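Local structure of Lmo2119 protein (Listeria monocytogenes serovar 1/2a, 5HQH) at residues Ala60-Ala65 and Gln70-Gln75; Leu74-Val79 and Leu83-Asn88. The protein is of unknown function but is a longer protein, probably made with a signal peptide, of which this chain is a YbbR-like domain. All coordinates share one frame; numbering follows the deposited sequence. Where two conformers were deposited one is given.

Contact 1: residues Ala60-Ala65 and Gln70-Gln75; sequences ADLKNA and QEVKLQ
Ala60 lies against the end of Leu74, its CB 3.7 Å from Leu74 CD2. Leu74 leaves its backbone pointing away from Ala60; with CG anti to its carbonyl carbon (chi1 -61°), the chain turns back so that CD2 meets the methyl. Roughly at a right angle to that approach, Val72 CG1 also meets Ala60 CB. Val72 CG2, together with CB, faces Leu62 CD2, and in the Leu62 conformer modelled here (one of two) the two side chains cross obliquely, with Leu62 CD2 3.9 Å from Val72 CB. At the far end Ala65 CB comes obliquely from outside the Gln70 amide, above its plane and nearest its oxygen, 3.4 Å from Gln70 OE1; Gln70 NE2 is held by the carbonyls of Ser66 and Gly68.

These strands form the beta hairpin 57-61/68-77 of the YbbR-like domain. They diverge toward the turn, CA atoms 5.1 Å apart at Ala60 and Leu74 but 8.5 Å at Ala65 and Gln70, and within these segments they share no direct hydrogen bond. Ala60 pairs its backbone with Lys19 and Tyr21, Gln70 and Val72 theirs with Val94 and Val92. Water bridges the pair at Asp61: one molecule accepts from Asp61 N at 2.9 Å and donates to Lys73 O and to Gln75 OE1. A second donates to that same Gln75 OE1 and, over 2.7 Å, to Asp61 OD2. Asp61 OD1 accepts from Lys63 N at 3.1 Å from above the carboxylate plane, an Asx turn leading into the type I turn Leu62-Ala65, closed by Ala65 N bonding to Leu62 O.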
loop_
_atom_site.group_PDB
_atom_site.type_symbol
_atom_site.label_atom_id
_atom_site.label_comp_id
_atom_site.label_asym_id
_atom_site.label_seq_id
_atom_site.Cartn_x
_atom_site.Cartn_y
_atom_site.Cartn_z
ATOM N N ALA A 60 0.656 3.143 -1.842
ATOM C CA ALA A 60 1.853 3.601 -2.541
ATOM C C ALA A 60 1.632 5.099 -2.757
ATOM O O ALA A 60 0.721 5.500 -3.478
ATOM C CB ALA A 60 2.057 2.878 -3.882
ATOM N N ASP A 61 2.501 5.923 -2.166
ATOM C CA ASP A 61 2.400 7.375 -2.340
ATOM C C ASP A 61 3.387 7.841 -3.395
ATOM O O ASP A 61 4.604 7.868 -3.172
ATOM C CB ASP A 61 2.651 8.113 -1.049
ATOM C CG ASP A 61 2.287 9.581 -1.150
ATOM O OD1 ASP A 61 1.863 10.065 -2.218
ATOM O OD2 ASP A 61 2.392 10.301 -0.149
ATOM N N LEU A 62 2.844 8.192 -4.551
ATOM C CA LEU A 62 3.656 8.645 -5.675
ATOM C C LEU A 62 3.387 10.098 -6.000
ATOM O O LEU A 62 3.586 10.545 -7.134
ATOM C CB LEU A 62 3.395 7.740 -6.868
ATOM C CG LEU A 62 3.917 6.332 -6.568
ATOM C CD1 LEU A 62 3.351 5.326 -7.537
ATOM C CD2 LEU A 62 5.438 6.301 -6.557
ATOM N N LYS A 63 2.960 10.858 -4.994
ATOM C CA LYS A 63 2.675 12.277 -5.208
ATOM C C LYS A 63 3.851 13.097 -5.649
ATOM O O LYS A 63 3.670 14.049 -6.390
ATOM C CB LYS A 63 2.060 12.914 -3.953
ATOM C CG LYS A 63 1.382 14.287 -4.147
ATOM C CD LYS A 63 0.116 14.233 -5.011
ATOM C CE LYS A 63 -0.924 13.212 -4.567
ATOM N NZ LYS A 63 -1.374 13.381 -3.148
ATOM N N ASN A 64 5.053 12.749 -5.233
ATOM C CA ASN A 64 6.208 13.529 -5.641
ATOM C C ASN A 64 7.025 12.869 -6.765
ATOM O O ASN A 64 8.169 13.260 -7.024
ATOM C CB ASN A 64 7.132 13.781 -4.454
ATOM C CG ASN A 64 6.537 14.707 -3.429
ATOM O OD1 ASN A 64 5.461 15.267 -3.606
ATOM N ND2 ASN A 64 7.247 14.893 -2.354
ATOM N N ALA A 65 6.431 11.899 -7.451
ATOM C CA ALA A 65 7.163 11.159 -8.447
ATOM C C ALA A 65 7.286 11.943 -9.731
ATOM O O ALA A 65 6.428 12.767 -10.071
ATOM C CB ALA A 65 6.464 9.837 -8.709
ATOM N N GLN A 70 10.426 3.637 -11.604
ATOM C CA GLN A 70 11.016 3.754 -10.266
ATOM C C GLN A 70 10.496 2.631 -9.389
ATOM O O GLN A 70 9.795 1.741 -9.881
ATOM C CB GLN A 70 10.710 5.117 -9.687
ATOM C CG GLN A 70 9.230 5.446 -9.667
ATOM C CD GLN A 70 9.015 6.921 -9.756
ATOM O OE1 GLN A 70 9.092 7.613 -8.751
ATOM N NE2 GLN A 70 8.747 7.417 -10.979
ATOM N N GLU A 71 10.856 2.674 -8.108
ATOM C CA GLU A 71 10.384 1.732 -7.094
ATOM C C GLU A 71 9.812 2.518 -5.932
ATOM O O GLU A 71 10.219 3.651 -5.677
ATOM C CB GLU A 71 11.506 0.866 -6.605
ATOM C CG GLU A 71 11.965 -0.123 -7.655
ATOM C CD GLU A 71 13.308 -0.671 -7.322
ATOM O OE1 GLU A 71 13.405 -1.329 -6.241
ATOM O OE2 GLU A 71 14.238 -0.459 -8.113
ATOM N N VAL A 72 8.881 1.899 -5.229
ATOM C CA VAL A 72 8.194 2.568 -4.110
ATOM C C VAL A 72 7.927 1.602 -2.974
ATOM O O VAL A 72 7.485 0.483 -3.193
ATOM C CB VAL A 72 6.878 3.256 -4.571
ATOM C CG1 VAL A 72 5.868 2.259 -5.134
ATOM C CG2 VAL A 72 6.244 4.060 -3.440
ATOM N N LYS A 73 8.233 2.032 -1.744
ATOM C CA LYS A 73 7.924 1.221 -0.566
ATOM C C LYS A 73 6.457 1.460 -0.163
ATOM O O LYS A 73 6.001 2.587 -0.065
ATOM C CB LYS A 73 8.816 1.608 0.627
ATOM C CG LYS A 73 8.573 0.751 1.867
ATOM C CD LYS A 73 9.521 1.084 2.996
ATOM C CE LYS A 73 9.101 0.412 4.283
ATOM N NZ LYS A 73 9.069 -1.058 4.223
ATOM N N LEU A 74 5.747 0.371 0.094
ATOM C CA LEU A 74 4.353 0.430 0.530
ATOM C C LEU A 74 4.251 0.820 1.987
ATOM O O LEU A 74 5.030 0.408 2.824
ATOM C CB LEU A 74 3.676 -0.922 0.262
ATOM C CG LEU A 74 3.652 -1.344 -1.221
ATOM C CD1 LEU A 74 2.873 -2.623 -1.347
ATOM C CD2 LEU A 74 3.080 -0.250 -2.123
ATOM N N GLN A 75 3.277 1.686 2.271
ATOM C CA GLN A 75 3.043 2.228 3.616
ATOM C C GLN A 75 1.705 1.752 4.144
ATOM O O GLN A 75 0.858 1.297 3.374
ATOM C CB GLN A 75 3.101 3.739 3.562
ATOM C CG GLN A 75 4.462 4.299 3.185
ATOM C CD GLN A 75 4.439 5.794 3.079
ATOM O OE1 GLN A 75 4.390 6.373 1.971
ATOM N NE2 GLN A 75 4.400 6.450 4.209
HETATM O O HOH W 1 4.772 4.965 -0.597
HETATM O O HOH W 2 3.932 9.324 1.823
#

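Contact 2: residues Leu74-Val79 and Leu83-Asn88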
loop_
_atom_site.group_PDB
_atom_site.type_symbol
_atom_site.label_atom_id
_atom_site.label_comp_id
_atom_site.label_asym_id
_atom_site.label_seq_id
_atom_site.Cartn_x
_atom_site.Cartn_y
_atom_site.Cartn_z
ATOM N N LEU A 74 5.747 0.371 0.094
ATOM C CA LEU A 74 4.353 0.430 0.530
ATOM C C LEU A 74 4.251 0.820 1.987
ATOM O O LEU A 74 5.030 0.408 2.824
ATOM C CB LEU A 74 3.676 -0.922 0.262
ATOM C CG LEU A 74 3.652 -1.344 -1.221
ATOM C CD1 LEU A 74 2.873 -2.623 -1.347
ATOM C CD2 LEU A 74 3.080 -0.250 -2.123
ATOM N N GLN A 75 3.277 1.686 2.271
ATOM C CA GLN A 75 3.043 2.228 3.616
ATOM C C GLN A 75 1.705 1.752 4.144
ATOM O O GLN A 75 0.858 1.297 3.374
ATOM C CB GLN A 75 3.101 3.739 3.562
ATOM C CG GLN A 75 4.462 4.299 3.185
ATOM C CD GLN A 75 4.439 5.794 3.079
ATOM O OE1 GLN A 75 4.390 6.373 1.971
ATOM N NE2 GLN A 75 4.400 6.450 4.209
ATOM N N VAL A 76 1.496 1.938 5.448
ATOM C CA VAL A 76 0.238 1.572 6.095
ATOM C C VAL A 76 -0.205 2.719 6.991
ATOM O O VAL A 76 0.587 3.292 7.766
ATOM C CB VAL A 76 0.321 0.284 6.915
ATOM C CG1 VAL A 76 -1.067 -0.110 7.428
ATOM C CG2 VAL A 76 0.967 -0.835 6.117
ATOM N N LYS A 77 -1.473 3.104 6.867
ATOM C CA LYS A 77 -2.066 4.145 7.705
ATOM C C LYS A 77 -3.428 3.670 8.188
ATOM O O LYS A 77 -3.879 2.580 7.856
ATOM C CB LYS A 77 -2.139 5.497 6.983
ATOM C CG LYS A 77 -3.118 5.564 5.817
ATOM C CD LYS A 77 -3.005 6.901 5.089
ATOM C CE LYS A 77 -4.134 7.141 4.086
ATOM N NZ LYS A 77 -5.439 7.488 4.749
ATOM N N ASP A 78 -4.050 4.491 9.000
ATOM C CA ASP A 78 -5.368 4.180 9.586
ATOM C C ASP A 78 -5.287 2.875 10.412
ATOM O O ASP A 78 -6.191 2.039 10.391
ATOM C CB ASP A 78 -6.476 4.100 8.529
ATOM C CG ASP A 78 -6.481 5.288 7.576
ATOM O OD1 ASP A 78 -6.348 6.409 8.065
ATOM O OD2 ASP A 78 -6.582 5.079 6.357
ATOM N N VAL A 79 -4.181 2.716 11.130
ATOM C CA VAL A 79 -3.877 1.472 11.840
ATOM C C VAL A 79 -3.465 1.822 13.257
ATOM O O VAL A 79 -2.809 2.819 13.483
ATOM C CB VAL A 79 -2.754 0.704 11.079
ATOM C CG1 VAL A 79 -1.429 1.471 11.073
ATOM C CG2 VAL A 79 -2.575 -0.705 11.623
ATOM N N LEU A 83 0.033 -1.843 16.997
ATOM C CA LEU A 83 0.381 -2.956 16.087
ATOM C C LEU A 83 1.712 -2.812 15.369
ATOM O O LEU A 83 2.156 -1.696 15.059
ATOM C CB LEU A 83 -0.692 -3.116 15.009
ATOM C CG LEU A 83 -2.079 -3.449 15.525
ATOM C CD1 LEU A 83 -3.049 -3.633 14.373
ATOM C CD2 LEU A 83 -2.081 -4.702 16.408
ATOM N N LYS A 84 2.375 -3.945 15.157
ATOM C CA LYS A 84 3.570 -4.012 14.290
ATOM C C LYS A 84 2.994 -4.511 12.967
ATOM O O LYS A 84 2.204 -5.453 12.955
ATOM C CB LYS A 84 4.621 -4.989 14.799
ATOM C CG LYS A 84 5.373 -4.565 16.058
ATOM C CD LYS A 84 6.446 -5.591 16.446
ATOM C CE LYS A 84 6.989 -5.357 17.852
ATOM N NZ LYS A 84 8.100 -6.295 18.189
ATOM N N VAL A 85 3.367 -3.874 11.867
ATOM C CA VAL A 85 2.810 -4.218 10.569
ATOM C C VAL A 85 3.887 -4.354 9.512
ATOM O O VAL A 85 4.828 -3.550 9.475
ATOM C CB VAL A 85 1.801 -3.123 10.090
ATOM C CG1 VAL A 85 1.124 -3.538 8.810
ATOM C CG2 VAL A 85 0.764 -2.827 11.172
ATOM N N LYS A 86 3.759 -5.370 8.661
ATOM C CA LYS A 86 4.670 -5.472 7.495
ATOM C C LYS A 86 3.849 -5.921 6.305
ATOM O O LYS A 86 2.808 -6.574 6.439
ATOM C CB LYS A 86 5.906 -6.349 7.672
ATOM C CG LYS A 86 5.583 -7.755 8.083
ATOM C CD LYS A 86 6.835 -8.618 8.105
ATOM C CE LYS A 86 6.510 -9.945 8.755
ATOM N NZ LYS A 86 7.593 -10.955 8.558
ATOM N N VAL A 87 4.326 -5.556 5.133
ATOM C CA VAL A 87 3.608 -5.777 3.907
ATOM C C VAL A 87 4.501 -6.596 2.985
ATOM O O VAL A 87 5.729 -6.340 2.900
ATOM C CB VAL A 87 3.296 -4.424 3.246
ATOM C CG1 VAL A 87 2.506 -4.601 1.974
ATOM C CG2 VAL A 87 2.558 -3.493 4.206
ATOM N N ASN A 88 3.907 -7.558 2.289
ATOM C CA ASN A 88 4.635 -8.414 1.342
ATOM C C ASN A 88 3.919 -8.382 -0.006
ATOM O O ASN A 88 2.762 -8.848 -0.079
ATOM C CB ASN A 88 4.657 -9.849 1.864
ATOM C CG ASN A 88 5.304 -10.820 0.900
ATOM O OD1 ASN A 88 6.042 -10.410 0.027
ATOM N ND2 ASN A 88 4.965 -12.083 1.022
#
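Asp78 OD2, next in the chain to the Val79 that packs on Leu83 and Val85, is gripped twice. Thr57 OG1 hydrogen-bonds to it, and Lys77 NZ, in the conformer modelled (one of two), forms a salt bridge 3.1 Å from Asp78 OD2, on the syn side and 19° out of the carboxylate plane.

Between the segments the touching groups are all aliphatic. Val76 CG2 touches two residues at once: it lies 3.6 Å from Val87 CG2 and 3.8 Å from Val85 CG1, set at a slant to both valines. The torsion of Val76 (chi1 -174°) turns CG1 anti to the backbone N and sets CG2 beside that N, the branch that reaches both neighbours. Toward the turn, Val79 CG2 meets two groups, each at 4.0 Å: Leu83 CD1, and Val85 CG2, where the two valine side chains run past each other in opposite directions. At the other end Leu74 uses CD1, crossing Val87 at about a right angle with CD1 3.9 Å from Val87 CG1.

The segments run 157° apart, antiparallel as a beta hairpin requires, but the CA atoms of Val76 and Val85 stand 7.8 Å apart. Leu74 bonds its backbone to Ala90, further along strand 84-98; Gln75 and Lys77 instead bond to Tyr59 and Thr57, Lys84 and Lys86 to Ser41 and Thr39. Leu83 also packs on helix 44-53, through Ile46, Val47 and Ala50. Across these two segments the arms meet by methyl packing alone, so dispersion and apolar burial, rather than polar bonds, probably govern their fit at this end.

Overall arrangement
Following the chain from the N terminus, strand 57-61 turns through 62-65 and returns as strand 68-77; contact 1 closes this short loop, with residues 66-69 lying between its segments. The same strand 68-77 then continues into contact 2, whose loop, residues 80-82, leads to strand 84-98. The two closures are consecutive: contact 2 begins on Leu74 and Gln75, where contact 1 ends, and their centres lie 14 Å apart. Neither encloses the other. Strand 68-77 is thus the shared arm of two successive hairpins, linking strand 57-61 to strand 84-98 within one mixed sheet of the YbbR-like domain.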